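Local coordinates for protein N-acetylgalactosaminyltransferase 7 (Homo sapiens, PDB 6IWR) that is a glycosyltransferase that pairs a GT-A-type domain, holding a manganese ion, with a ricin-type beta-trefoil lectin domain, at residues S109-G114 with G386-P391; M117-M122 with N276-I281; F155-W160 with F188-H193; P268-I273 with H380-E385. All blocks are in the same frame, centred on the assembly; numbering follows the deposited sequence.

Contact 1: residues S109-G114 with G386-P391; sequences SIKEFG and GWQGNP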
loop_
_atom_site.group_PDB
_atom_site.type_symbol
_atom_site.label_atom_id
_atom_site.label_comp_id
_atom_site.label_asym_id
_atom_site.label_seq_id
_atom_site.Cartn_x
_atom_site.Cartn_y
_atom_site.Cartn_z
ATOM N N SER A 109 11.266 9.673 -12.966
ATOM C CA SER A 109 11.878 8.503 -13.593
ATOM C C SER A 109 11.426 7.212 -12.924
ATOM O O SER A 109 11.319 6.180 -13.597
ATOM C CB SER A 109 13.409 8.624 -13.610
ATOM O OG SER A 109 14.032 8.233 -12.396
ATOM N N ILE A 110 11.112 7.251 -11.626
ATOM C CA ILE A 110 10.580 6.055 -10.971
ATOM C C ILE A 110 9.238 5.659 -11.586
ATOM O O ILE A 110 9.014 4.486 -11.909
ATOM C CB ILE A 110 10.460 6.264 -9.450
ATOM C CG1 ILE A 110 11.841 6.483 -8.821
ATOM C CG2 ILE A 110 9.763 5.073 -8.826
ATOM C CD1 ILE A 110 11.812 7.060 -7.442
ATOM N N LYS A 111 8.333 6.627 -11.770
ATOM C CA LYS A 111 7.100 6.359 -12.511
ATOM C C LYS A 111 7.386 5.667 -13.835
ATOM O O LYS A 111 6.726 4.682 -14.177
ATOM C CB LYS A 111 6.318 7.654 -12.764
ATOM C CG LYS A 111 5.167 7.917 -11.799
ATOM C CD LYS A 111 4.483 9.230 -12.145
ATOM C CE LYS A 111 3.755 9.834 -10.960
ATOM N NZ LYS A 111 3.148 11.141 -11.318
ATOM N N GLU A 112 8.363 6.170 -14.606
ATOM C CA GLU A 112 8.571 5.611 -15.943
ATOM C C GLU A 112 9.187 4.217 -15.891
ATOM O O GLU A 112 8.788 3.341 -16.666
ATOM C CB GLU A 112 9.442 6.519 -16.818
ATOM C CG GLU A 112 9.647 5.920 -18.235
ATOM C CD GLU A 112 10.335 6.847 -19.238
ATOM O OE1 GLU A 112 10.491 6.442 -20.414
ATOM O OE2 GLU A 112 10.736 7.971 -18.862
ATOM N N PHE A 113 10.163 3.989 -14.990
ATOM C CA PHE A 113 10.964 2.763 -14.990
ATOM C C PHE A 113 10.887 1.922 -13.717
ATOM O O PHE A 113 11.191 0.726 -13.773
ATOM C CB PHE A 113 12.445 3.089 -15.250
ATOM C CG PHE A 113 12.683 3.768 -16.560
ATOM C CD1 PHE A 113 12.839 3.023 -17.719
ATOM C CD2 PHE A 113 12.744 5.146 -16.637
ATOM C CE1 PHE A 113 13.039 3.630 -18.930
ATOM C CE2 PHE A 113 12.939 5.764 -17.848
ATOM C CZ PHE A 113 13.079 5.004 -19.001
ATOM N N GLY A 114 10.498 2.490 -12.581
ATOM C CA GLY A 114 10.589 1.741 -11.351
ATOM C C GLY A 114 11.942 1.801 -10.685
ATOM O O GLY A 114 12.084 1.311 -9.560
ATOM N N GLY A 386 5.819 3.121 -7.000
ATOM C CA GLY A 386 5.572 4.239 -7.887
ATOM C C GLY A 386 5.673 3.918 -9.357
ATOM O O GLY A 386 5.428 4.805 -10.186
ATOM N N TRP A 387 6.023 2.687 -9.708
ATOM C CA TRP A 387 6.202 2.341 -11.103
ATOM C C TRP A 387 4.851 2.206 -11.783
ATOM O O TRP A 387 3.816 2.042 -11.139
ATOM C CB TRP A 387 6.982 1.040 -11.226
ATOM C CG TRP A 387 7.400 0.715 -12.603
ATOM C CD1 TRP A 387 7.627 1.591 -13.623
ATOM C CD2 TRP A 387 7.647 -0.586 -13.126
ATOM N NE1 TRP A 387 7.992 0.914 -14.757
ATOM C CE2 TRP A 387 8.017 -0.428 -14.477
ATOM C CE3 TRP A 387 7.591 -1.871 -12.586
ATOM C CZ2 TRP A 387 8.338 -1.504 -15.292
ATOM C CZ3 TRP A 387 7.894 -2.930 -13.391
ATOM C CH2 TRP A 387 8.271 -2.743 -14.735
ATOM N N GLN A 388 4.867 2.278 -13.109
ATOM C CA GLN A 388 3.650 2.070 -13.884
ATOM C C GLN A 388 4.062 1.566 -15.274
ATOM O O GLN A 388 4.146 2.335 -16.236
ATOM C CB GLN A 388 2.834 3.360 -13.952
ATOM C CG GLN A 388 3.287 4.399 -12.916
ATOM C CD GLN A 388 2.368 5.641 -12.830
ATOM O OE1 GLN A 388 1.939 6.172 -13.856
ATOM N NE2 GLN A 388 2.058 6.092 -11.602
ATOM N N GLY A 389 4.295 0.247 -15.396
ATOM C CA GLY A 389 4.085 -0.747 -14.345
ATOM C C GLY A 389 2.664 -1.289 -14.394
ATOM O O GLY A 389 1.834 -0.836 -13.604
ATOM N N ASN A 390 2.365 -2.241 -15.327
ATOM C CA ASN A 390 0.960 -2.550 -15.661
ATOM C C ASN A 390 0.645 -3.898 -16.323
ATOM O O ASN A 390 1.332 -4.319 -17.267
ATOM C CB ASN A 390 0.403 -1.451 -16.560
ATOM C CG ASN A 390 1.167 -1.311 -17.885
ATOM O OD1 ASN A 390 0.575 -0.968 -18.916
ATOM N ND2 ASN A 390 2.475 -1.564 -17.863
ATOM N N PRO A 391 -0.454 -4.546 -15.922
ATOM C CA PRO A 391 -0.764 -5.884 -16.434
ATOM C C PRO A 391 -1.423 -5.839 -17.802
ATOM O O PRO A 391 -1.961 -4.801 -18.228
ATOM C CB PRO A 391 -1.733 -6.443 -15.382
ATOM C CG PRO A 391 -2.524 -5.246 -14.989
ATOM C CD PRO A 391 -1.516 -4.072 -15.011
#
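The indole of W387 is pressed against E112, F113 and G114 at the C-terminal turn of helix 103-113; its loop follows strand 376-382 of this GT-A glycosyltransferase. CG stands anti to the backbone N (chi1 -171°), and the five-membered ring faces G114. NE1 gives a hydrogen bond to E112 O at 3.2 Å. That oxygen sits close to the ring plane, whereas NE1 approaches from well above the carbonyl plane. Over the face of the five-membered ring comes G114, whose CA stands 3.9 Å from the centroid in a CH-pi contact; here the chain leaves the helix with positive phi. F113 O lies above the same face, toward the rim, and G389 CA covers the opposite face over its centre, so the indole is sandwiched between helix end and its own loop.

One residue further along, Q388 N makes a weak bond to K111 O, and the K111 and Q388 side chains run side by side in the same direction, K111 CG 3.6 Å from Q388 NE2. G386 O adds a CA-H...O contact from K111 CA at 3.3 Å.

Further out, E112 OE1 is salt-bridged to K191, and Q388 packs on Q388 of the second subunit. The W387 side chain is about 7 Å from manganese. R383 makes a cation-pi contact with W387, while its NE reaches F113 O in a weak hydrogen bond.

Contact 2: residues M117-M122 with N276-I281; sequences MVASDM and NTYEII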
loop_
_atom_site.group_PDB
_atom_site.type_symbol
_atom_site.label_atom_id
_atom_site.label_comp_id
_atom_site.label_asym_id
_atom_site.label_seq_id
_atom_site.Cartn_x
_atom_site.Cartn_y
_atom_site.Cartn_z
ATOM N N MET A 117 16.249 6.516 -12.177
ATOM C CA MET A 117 17.129 6.579 -13.338
ATOM C C MET A 117 18.009 7.821 -13.337
ATOM O O MET A 117 19.067 7.817 -13.984
ATOM C CB MET A 117 16.336 6.518 -14.630
ATOM C CG MET A 117 15.797 5.140 -14.930
ATOM S SD MET A 117 17.042 3.864 -15.255
ATOM C CE MET A 117 18.038 4.708 -16.480
ATOM N N VAL A 118 17.608 8.896 -12.646
ATOM C CA VAL A 118 18.507 10.041 -12.592
ATOM C C VAL A 118 19.779 9.653 -11.855
ATOM O O VAL A 118 20.890 9.969 -12.299
ATOM C CB VAL A 118 17.818 11.278 -11.977
ATOM C CG1 VAL A 118 16.305 11.135 -11.990
ATOM C CG2 VAL A 118 18.345 11.593 -10.580
ATOM N N ALA A 119 19.644 8.893 -10.765
ATOM C CA ALA A 119 20.816 8.361 -10.079
ATOM C C ALA A 119 21.600 7.418 -10.987
ATOM O O ALA A 119 22.802 7.626 -11.215
ATOM C CB ALA A 119 20.403 7.664 -8.787
ATOM N N SER A 120 20.937 6.391 -11.547
ATOM C CA SER A 120 21.657 5.453 -12.407
ATOM C C SER A 120 22.402 6.174 -13.525
ATOM O O SER A 120 23.532 5.796 -13.877
ATOM C CB SER A 120 20.720 4.419 -13.022
ATOM O OG SER A 120 21.406 3.774 -14.081
ATOM N N ASP A 121 21.783 7.205 -14.105
ATOM C CA ASP A 121 22.392 7.880 -15.244
ATOM C C ASP A 121 23.687 8.608 -14.887
ATOM O O ASP A 121 24.461 8.917 -15.793
ATOM C CB ASP A 121 21.406 8.867 -15.878
ATOM C CG ASP A 121 20.378 8.183 -16.748
ATOM O OD1 ASP A 121 20.405 6.932 -16.830
ATOM O OD2 ASP A 121 19.543 8.900 -17.353
ATOM N N MET A 122 23.960 8.902 -13.612
ATOM C CA MET A 122 25.223 9.558 -13.278
ATOM C C MET A 122 26.297 8.598 -12.785
ATOM O O MET A 122 27.436 9.030 -12.561
ATOM C CB MET A 122 25.020 10.677 -12.248
ATOM C CG MET A 122 23.788 10.627 -11.418
ATOM S SD MET A 122 23.722 12.108 -10.377
ATOM C CE MET A 122 22.638 13.169 -11.323
ATOM N N ASN A 276 17.307 2.788 -5.662
ATOM C CA ASN A 276 17.379 4.214 -5.444
ATOM C C ASN A 276 18.813 4.724 -5.355
ATOM O O ASN A 276 19.176 5.659 -6.066
ATOM C CB ASN A 276 16.586 4.523 -4.178
ATOM C CG ASN A 276 16.593 5.964 -3.848
ATOM O OD1 ASN A 276 16.477 6.823 -4.736
ATOM N ND2 ASN A 276 16.768 6.266 -2.571
ATOM N N THR A 277 19.657 4.096 -4.533
ATOM C CA THR A 277 21.006 4.576 -4.272
ATOM C C THR A 277 22.110 3.694 -4.846
ATOM O O THR A 277 23.268 4.130 -4.899
ATOM C CB THR A 277 21.202 4.714 -2.760
ATOM O OG1 THR A 277 20.720 3.522 -2.109
ATOM C CG2 THR A 277 20.422 5.939 -2.257
ATOM N N TYR A 278 21.791 2.464 -5.238
ATOM C CA TYR A 278 22.600 1.579 -6.056
ATOM C C TYR A 278 23.742 0.921 -5.312
ATOM O O TYR A 278 24.613 0.347 -5.965
ATOM C CB TYR A 278 23.128 2.304 -7.293
ATOM C CG TYR A 278 21.994 2.542 -8.231
ATOM C CD1 TYR A 278 21.181 3.653 -8.083
ATOM C CD2 TYR A 278 21.674 1.617 -9.216
ATOM C CE1 TYR A 278 20.124 3.876 -8.918
ATOM C CE2 TYR A 278 20.606 1.832 -10.055
ATOM C CZ TYR A 278 19.838 2.967 -9.884
ATOM O OH TYR A 278 18.775 3.186 -10.698
ATOM N N GLU A 279 23.760 0.973 -3.985
ATOM C CA GLU A 279 24.710 0.160 -3.240
ATOM C C GLU A 279 24.214 -1.277 -3.233
ATOM O O GLU A 279 23.019 -1.533 -3.382
ATOM C CB GLU A 279 24.887 0.682 -1.809
ATOM C CG GLU A 279 23.859 0.191 -0.805
ATOM C CD GLU A 279 22.551 0.978 -0.856
ATOM O OE1 GLU A 279 22.294 1.640 -1.891
ATOM O OE2 GLU A 279 21.778 0.945 0.137
ATOM N N ILE A 280 25.137 -2.221 -3.081
ATOM C CA ILE A 280 24.831 -3.633 -3.292
ATOM C C ILE A 280 24.926 -4.389 -1.973
ATOM O O ILE A 280 25.988 -4.433 -1.339
ATOM C CB ILE A 280 25.734 -4.258 -4.367
ATOM C CG1 ILE A 280 25.599 -3.469 -5.669
ATOM C CG2 ILE A 280 25.345 -5.711 -4.587
ATOM C CD1 ILE A 280 26.419 -4.039 -6.793
ATOM N N ILE A 281 23.807 -4.992 -1.582
ATOM C CA ILE A 281 23.579 -5.678 -0.312
ATOM C C ILE A 281 23.228 -7.134 -0.613
ATOM O O ILE A 281 22.509 -7.404 -1.592
ATOM C CB ILE A 281 22.431 -5.014 0.465
ATOM C CG1 ILE A 281 22.520 -3.480 0.421
ATOM C CG2 ILE A 281 22.321 -5.565 1.835
ATOM C CD1 ILE A 281 21.534 -2.846 -0.653
#
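S120 and Y278 face each other with their CA atoms 7.5 Å apart; Y278, with positive phi (77°), lies in the turn joining strands 264-274 and 280-281. From there its CB points toward helix 117-122, and CG stands anti to the carbonyl carbon (chi1 -71°).

The ring tip meets S120: CB is 3.3 Å from Y278 OH and also touches CZ, while S120 CA lies over one face of the ring. A119 comes in obliquely, its CB 3.8 Å from Y278 CE1, and the same methyl rests 3.6 Å from N276 O. The contact between the segments is thus van der Waals, with the polar ends turned elsewhere. Y278 OH bonds to N116 O, just ahead of the helix. S120 OG, anti to its backbone N, is bonded to R165 NH1 and S161 OG.

Around this buried joint, M117 and S120 lean on helix 160-173, V118 packs on helix 103-113, and Y278 also touches I273 of strand 264-274. Beyond the turn, E279 OE2 bonds to H573 of the second subunit, and I280 continues into the strand alongside 264-274.

Contact 3: residues F155-W160 with F188-H193; sequences FHNEGW and FSNKEH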
loop_
_atom_site.group_PDB
_atom_site.type_symbol
_atom_site.label_atom_id
_atom_site.label_comp_id
_atom_site.label_asym_id
_atom_site.label_seq_id
_atom_site.Cartn_x
_atom_site.Cartn_y
_atom_site.Cartn_z
ATOM N N PHE A 155 14.933 -8.111 -22.479
ATOM C CA PHE A 155 14.545 -6.830 -21.926
ATOM C C PHE A 155 13.251 -6.350 -22.562
ATOM O O PHE A 155 12.880 -6.755 -23.670
ATOM C CB PHE A 155 15.660 -5.784 -22.083
ATOM C CG PHE A 155 15.862 -5.305 -23.483
ATOM C CD1 PHE A 155 15.158 -4.206 -23.964
ATOM C CD2 PHE A 155 16.780 -5.929 -24.309
ATOM C CE1 PHE A 155 15.348 -3.742 -25.249
ATOM C CE2 PHE A 155 16.978 -5.474 -25.612
ATOM C CZ PHE A 155 16.247 -4.384 -26.086
ATOM N N HIS A 156 12.549 -5.502 -21.808
ATOM C CA HIS A 156 11.358 -4.809 -22.295
ATOM C C HIS A 156 11.386 -3.409 -21.698
ATOM O O HIS A 156 11.253 -3.254 -20.483
ATOM C CB HIS A 156 10.076 -5.562 -21.911
ATOM C CG HIS A 156 8.811 -4.814 -22.218
ATOM N ND1 HIS A 156 8.210 -4.836 -23.461
ATOM C CD2 HIS A 156 8.038 -4.017 -21.441
ATOM C CE1 HIS A 156 7.130 -4.075 -23.440
ATOM N NE2 HIS A 156 7.002 -3.571 -22.225
ATOM N N ASN A 157 11.580 -2.400 -22.541
ATOM C CA ASN A 157 11.465 -0.999 -22.142
ATOM C C ASN A 157 12.447 -0.611 -21.045
ATOM O O ASN A 157 12.243 0.391 -20.354
ATOM C CB ASN A 157 10.037 -0.669 -21.714
ATOM C CG ASN A 157 9.130 -0.417 -22.901
ATOM O OD1 ASN A 157 9.586 -0.374 -24.057
ATOM N ND2 ASN A 157 7.842 -0.233 -22.631
ATOM N N GLU A 158 13.536 -1.364 -20.910
ATOM C CA GLU A 158 14.530 -1.084 -19.885
ATOM C C GLU A 158 15.157 0.294 -20.078
ATOM O O GLU A 158 15.291 0.797 -21.199
ATOM C CB GLU A 158 15.612 -2.160 -19.912
ATOM C CG GLU A 158 16.578 -2.111 -18.751
ATOM C CD GLU A 158 15.952 -2.593 -17.439
ATOM O OE1 GLU A 158 14.931 -3.329 -17.477
ATOM O OE2 GLU A 158 16.491 -2.226 -16.366
ATOM N N GLY A 159 15.527 0.914 -18.960
ATOM C CA GLY A 159 16.270 2.159 -19.035
ATOM C C GLY A 159 17.639 1.944 -19.659
ATOM O O GLY A 159 18.303 0.931 -19.426
ATOM N N TRP A 160 18.073 2.919 -20.454
ATOM C CA TRP A 160 19.304 2.755 -21.217
ATOM C C TRP A 160 20.499 2.428 -20.319
ATOM O O TRP A 160 21.278 1.510 -20.598
ATOM C CB TRP A 160 19.568 4.025 -22.017
ATOM C CG TRP A 160 20.898 4.056 -22.655
ATOM C CD1 TRP A 160 22.061 4.493 -22.103
ATOM C CD2 TRP A 160 21.212 3.621 -23.987
ATOM N NE1 TRP A 160 23.085 4.355 -23.015
ATOM C CE2 TRP A 160 22.584 3.818 -24.176
ATOM C CE3 TRP A 160 20.460 3.082 -25.033
ATOM C CZ2 TRP A 160 23.227 3.487 -25.370
ATOM C CZ3 TRP A 160 21.099 2.767 -26.220
ATOM C CH2 TRP A 160 22.462 2.973 -26.377
ATOM N N PHE A 188 9.637 -6.597 -27.663
ATOM C CA PHE A 188 8.601 -5.729 -28.218
ATOM C C PHE A 188 8.513 -4.390 -27.477
ATOM O O PHE A 188 7.421 -3.887 -27.226
ATOM C CB PHE A 188 7.241 -6.436 -28.210
ATOM C CG PHE A 188 6.312 -5.953 -29.265
ATOM C CD1 PHE A 188 6.722 -5.911 -30.586
ATOM C CD2 PHE A 188 5.030 -5.542 -28.951
ATOM C CE1 PHE A 188 5.869 -5.456 -31.579
ATOM C CE2 PHE A 188 4.163 -5.089 -29.939
ATOM C CZ PHE A 188 4.584 -5.047 -31.250
ATOM N N SER A 189 9.666 -3.810 -27.138
ATOM C CA SER A 189 9.712 -2.513 -26.471
ATOM C C SER A 189 9.149 -1.412 -27.372
ATOM O O SER A 189 9.173 -1.507 -28.601
ATOM C CB SER A 189 11.155 -2.170 -26.082
ATOM O OG SER A 189 11.776 -3.186 -25.311
ATOM N N ASN A 190 8.660 -0.337 -26.754
ATOM C CA ASN A 190 8.268 0.833 -27.528
ATOM C C ASN A 190 9.169 2.042 -27.330
ATOM O O ASN A 190 9.117 2.958 -28.150
ATOM C CB ASN A 190 6.827 1.249 -27.202
ATOM C CG ASN A 190 6.438 0.901 -25.802
ATOM O OD1 ASN A 190 6.151 -0.262 -25.510
ATOM N ND2 ASN A 190 6.449 1.885 -24.909
ATOM N N LYS A 191 9.991 2.076 -26.286
ATOM C CA LYS A 191 10.766 3.276 -26.000
ATOM C C LYS A 191 11.880 3.451 -27.028
ATOM O O LYS A 191 12.618 2.514 -27.349
ATOM C CB LYS A 191 11.324 3.234 -24.574
ATOM C CG LYS A 191 10.315 2.702 -23.574
ATOM C CD LYS A 191 10.349 3.365 -22.205
ATOM C CE LYS A 191 8.910 3.649 -21.799
ATOM N NZ LYS A 191 8.673 4.188 -20.438
ATOM N N GLU A 192 12.000 4.684 -27.529
ATOM C CA GLU A 192 12.816 4.984 -28.699
ATOM C C GLU A 192 14.306 4.815 -28.459
ATOM O O GLU A 192 15.044 4.477 -29.393
ATOM C CB GLU A 192 12.543 6.403 -29.156
ATOM C CG GLU A 192 12.706 6.583 -30.639
ATOM C CD GLU A 192 13.205 7.961 -30.955
ATOM O OE1 GLU A 192 13.069 8.845 -30.075
ATOM O OE2 GLU A 192 13.743 8.156 -32.066
ATOM N N HIS A 193 14.786 5.009 -27.247
ATOM C CA HIS A 193 16.207 4.841 -26.998
ATOM C C HIS A 193 16.650 3.413 -27.252
ATOM O O HIS A 193 17.801 3.148 -27.519
ATOM C CB HIS A 193 16.599 5.303 -25.600
ATOM C CG HIS A 193 15.925 4.563 -24.495
ATOM N ND1 HIS A 193 16.518 3.516 -23.839
ATOM C CD2 HIS A 193 14.723 4.739 -23.909
ATOM C CE1 HIS A 193 15.707 3.065 -22.905
ATOM N NE2 HIS A 193 14.612 3.792 -22.925
#
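N157 and S189 tie together the loops leaving the C-terminal ends of two neighbouring parallel strands, 149-155 and 179-186, in the Rossmann-like sheet of the GT-A fold. N157 N gives a nearly straight hydrogen bond to S189 OG at 2.9 Å, and D186 OD1 is a second partner of that hydroxyl.

The N157 amide does most of the rest. Its CG is anti to the carbonyl carbon (chi1 -81°), and OD1 takes two backbone N-H groups: N190 N at 2.9 Å, in the amide plane on a lone pair, and K191 N more weakly. ND2 returns a weak bond to N190 OD1, the two amide planes standing 89° apart. Bonds at both OD1 and ND2, two of them weak, would favour this amide orientation. K191 crosses it at about a right angle, CG 3.4 Å from N157 CG, before its bent chain carries NZ to a salt bridge with E112.

At the far end, G159 is the N-cap of helix 160-173, and E158 OE2 bonds to T162 in its first turn. W160 and H193 slide past each other in opposite directions, with H193 ND1 3.6 Å from W160 CB and H193 O near the plane of the indole, at its CE3-CZ3 edge.

Contact 4: residues P268-I273 with H380-E385; sequences PLIDVI and HIYRLE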
loop_
_atom_site.group_PDB
_atom_site.type_symbol
_atom_site.label_atom_id
_atom_site.label_comp_id
_atom_site.label_asym_id
_atom_site.label_seq_id
_atom_site.Cartn_x
_atom_site.Cartn_y
_atom_site.Cartn_z
ATOM N N PRO A 268 23.937 -18.380 -9.659
ATOM C CA PRO A 268 24.692 -17.500 -8.761
ATOM C C PRO A 268 23.849 -17.077 -7.562
ATOM O O PRO A 268 22.620 -17.094 -7.600
ATOM C CB PRO A 268 25.006 -16.295 -9.651
ATOM C CG PRO A 268 23.791 -16.230 -10.563
ATOM C CD PRO A 268 23.453 -17.682 -10.858
ATOM N N LEU A 269 24.524 -16.699 -6.483
ATOM C CA LEU A 269 23.831 -15.998 -5.414
ATOM C C LEU A 269 23.404 -14.624 -5.919
ATOM O O LEU A 269 24.230 -13.839 -6.403
ATOM C CB LEU A 269 24.709 -15.853 -4.176
ATOM C CG LEU A 269 25.142 -17.156 -3.497
ATOM C CD1 LEU A 269 25.604 -16.896 -2.056
ATOM C CD2 LEU A 269 24.037 -18.183 -3.544
ATOM N N ILE A 270 22.107 -14.345 -5.841
ATOM C CA ILE A 270 21.547 -13.118 -6.383
ATOM C C ILE A 270 21.524 -12.081 -5.269
ATOM O O ILE A 270 20.770 -12.231 -4.307
ATOM C CB ILE A 270 20.143 -13.345 -6.946
ATOM C CG1 ILE A 270 20.168 -14.450 -8.006
ATOM C CG2 ILE A 270 19.607 -12.052 -7.547
ATOM C CD1 ILE A 270 18.832 -14.608 -8.724
ATOM N N ASP A 271 22.324 -11.021 -5.418
ATOM C CA ASP A 271 22.463 -9.929 -4.460
ATOM C C ASP A 271 21.564 -8.759 -4.856
ATOM O O ASP A 271 21.183 -8.623 -6.019
ATOM C CB ASP A 271 23.921 -9.437 -4.379
ATOM C CG ASP A 271 24.862 -10.444 -3.711
ATOM O OD1 ASP A 271 24.396 -11.215 -2.836
ATOM O OD2 ASP A 271 26.067 -10.464 -4.070
ATOM N N VAL A 272 21.277 -7.881 -3.886
ATOM C CA VAL A 272 20.314 -6.791 -4.060
ATOM C C VAL A 272 21.041 -5.493 -4.389
ATOM O O VAL A 272 21.804 -4.961 -3.565
ATOM C CB VAL A 272 19.449 -6.588 -2.806
ATOM C CG1 VAL A 272 18.519 -5.403 -3.021
ATOM C CG2 VAL A 272 18.696 -7.837 -2.446
ATOM N N ILE A 273 20.744 -4.950 -5.562
ATOM C CA ILE A 273 21.177 -3.613 -5.947
ATOM C C ILE A 273 20.042 -2.665 -5.596
ATOM O O ILE A 273 18.919 -2.815 -6.088
ATOM C CB ILE A 273 21.496 -3.527 -7.452
ATOM C CG1 ILE A 273 22.511 -4.566 -7.902
ATOM C CG2 ILE A 273 21.995 -2.151 -7.806
ATOM C CD1 ILE A 273 22.852 -4.396 -9.380
ATOM N N HIS A 380 21.088 -7.685 -8.682
ATOM C CA HIS A 380 19.832 -7.495 -9.392
ATOM C C HIS A 380 19.178 -6.271 -8.771
ATOM O O HIS A 380 19.038 -6.206 -7.547
ATOM C CB HIS A 380 18.944 -8.758 -9.268
ATOM C CG HIS A 380 17.584 -8.628 -9.889
ATOM N ND1 HIS A 380 16.465 -8.298 -9.159
ATOM C CD2 HIS A 380 17.162 -8.780 -11.168
ATOM C CE1 HIS A 380 15.414 -8.233 -9.962
ATOM N NE2 HIS A 380 15.807 -8.525 -11.189
ATOM N N ILE A 381 18.824 -5.281 -9.592
ATOM C CA ILE A 381 18.159 -4.101 -9.050
ATOM C C ILE A 381 16.719 -4.441 -8.712
ATOM O O ILE A 381 15.996 -5.038 -9.520
ATOM C CB ILE A 381 18.188 -2.928 -10.033
ATOM C CG1 ILE A 381 19.552 -2.802 -10.700
ATOM C CG2 ILE A 381 17.797 -1.661 -9.291
ATOM C CD1 ILE A 381 19.581 -1.791 -11.804
ATOM N N TYR A 382 16.273 -4.011 -7.545
ATOM C CA TYR A 382 14.929 -4.325 -7.100
ATOM C C TYR A 382 14.058 -3.084 -7.201
ATOM O O TYR A 382 14.456 -2.002 -6.739
ATOM C CB TYR A 382 14.959 -4.894 -5.681
ATOM C CG TYR A 382 15.324 -6.380 -5.695
ATOM C CD1 TYR A 382 14.409 -7.332 -6.137
ATOM C CD2 TYR A 382 16.593 -6.825 -5.295
ATOM C CE1 TYR A 382 14.725 -8.691 -6.157
ATOM C CE2 TYR A 382 16.923 -8.189 -5.313
ATOM C CZ TYR A 382 15.979 -9.120 -5.748
ATOM O OH TYR A 382 16.276 -10.468 -5.779
ATOM N N ARG A 383 12.879 -3.254 -7.809
ATOM C CA ARG A 383 11.976 -2.158 -8.137
ATOM C C ARG A 383 11.551 -1.377 -6.907
ATOM O O ARG A 383 11.533 -1.883 -5.790
ATOM C CB ARG A 383 10.716 -2.672 -8.818
ATOM C CG ARG A 383 10.391 -1.964 -10.106
ATOM C CD ARG A 383 10.568 -2.976 -11.219
ATOM N NE ARG A 383 11.034 -2.417 -12.479
ATOM C CZ ARG A 383 11.415 -3.180 -13.501
ATOM N NH1 ARG A 383 11.388 -4.498 -13.367
ATOM N NH2 ARG A 383 11.836 -2.648 -14.648
ATOM N N LEU A 384 11.166 -0.130 -7.146
ATOM C CA LEU A 384 10.680 0.777 -6.123
ATOM C C LEU A 384 9.201 1.035 -6.352
ATOM O O LEU A 384 8.704 0.922 -7.476
ATOM C CB LEU A 384 11.438 2.102 -6.166
ATOM C CG LEU A 384 12.953 1.993 -6.242
ATOM C CD1 LEU A 384 13.515 3.393 -6.282
ATOM C CD2 LEU A 384 13.494 1.242 -5.053
ATOM N N GLU A 385 8.487 1.396 -5.290
ATOM C CA GLU A 385 7.093 1.704 -5.535
ATOM C C GLU A 385 7.000 2.927 -6.430
ATOM O O GLU A 385 7.966 3.672 -6.617
ATOM C CB GLU A 385 6.324 1.937 -4.246
ATOM C CG GLU A 385 7.089 1.589 -3.000
ATOM C CD GLU A 385 6.660 0.268 -2.399
ATOM O OE1 GLU A 385 6.767 0.114 -1.163
ATOM O OE2 GLU A 385 6.215 -0.616 -3.162
#
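I273 and H380 meet where strands 264-274 and 376-382 run parallel, and the I273 side chain can be followed outward. Its CB sits 3.6 Å from H380 O and close to I381 CA. CG1, anti to the carbonyl carbon (chi1 -55°), lies 3.5 Å from H380 N. The other branch, CG2, goes to I381 CG1 at 3.8 Å, and the terminal CD1 reaches back over H380 N while also touching I381 CG1. I273 and I381 therefore pack together on one face of the sheet.

The backbone ladder joins the two strands. H380 is bonded to the residues on either side of V272: its N donates to D271 O at 2.8 Å, and its O accepts from I273 N at 2.9 Å. Y382 N then reaches I273 O at 3.2 Å, approaching nearly along the C=O axis. The two short strand segments are twisted 48° from each other.

On the face of V272 and H380, I270 CG2 lies alongside H380 CB. The Y382 ring crosses V272 at about a right angle, offering its CD2-CE2 edge to both valine methyls, and H380 ND1 stands 3.4 Å above one face of that ring, toward the rim. H380 NE2 is hydrogen-bonded to D241 OD2.

The H380 side chain comes within about 3 Å of the bound manganese, and its ring meets that of H243. The D-x-H sequence of D241 and H243 matches the DXH motif of this family, and a histidine carried to the metal on a sheet strand is consistent with the GT-A manganese site.

Contact 1 encloses the other three along the chain, joining helix 103-113 to the loop after strand 376-382. Contact 3 closes early, between loops following strands 149-155 and 179-186, before contact 4 opens; contacts 2 and 4 interlock, their segments alternating in sequence. The latter two, centres 12 Å apart, share the mixed sheet, where I281 O probably accepts a hydrogen bond from V272 N. Contacts 1 and 3, 13 Å apart, are joined by F113 packing on the 157-159 loop. Probable bonds link S109 OG to M117 N (contacts 1 and 2) and G114 O to L384 N (1 and 4). Helices 103-113 and 117-122 thus pack against loops and strands of the GT-A domain, with contact 4 reaching the manganese.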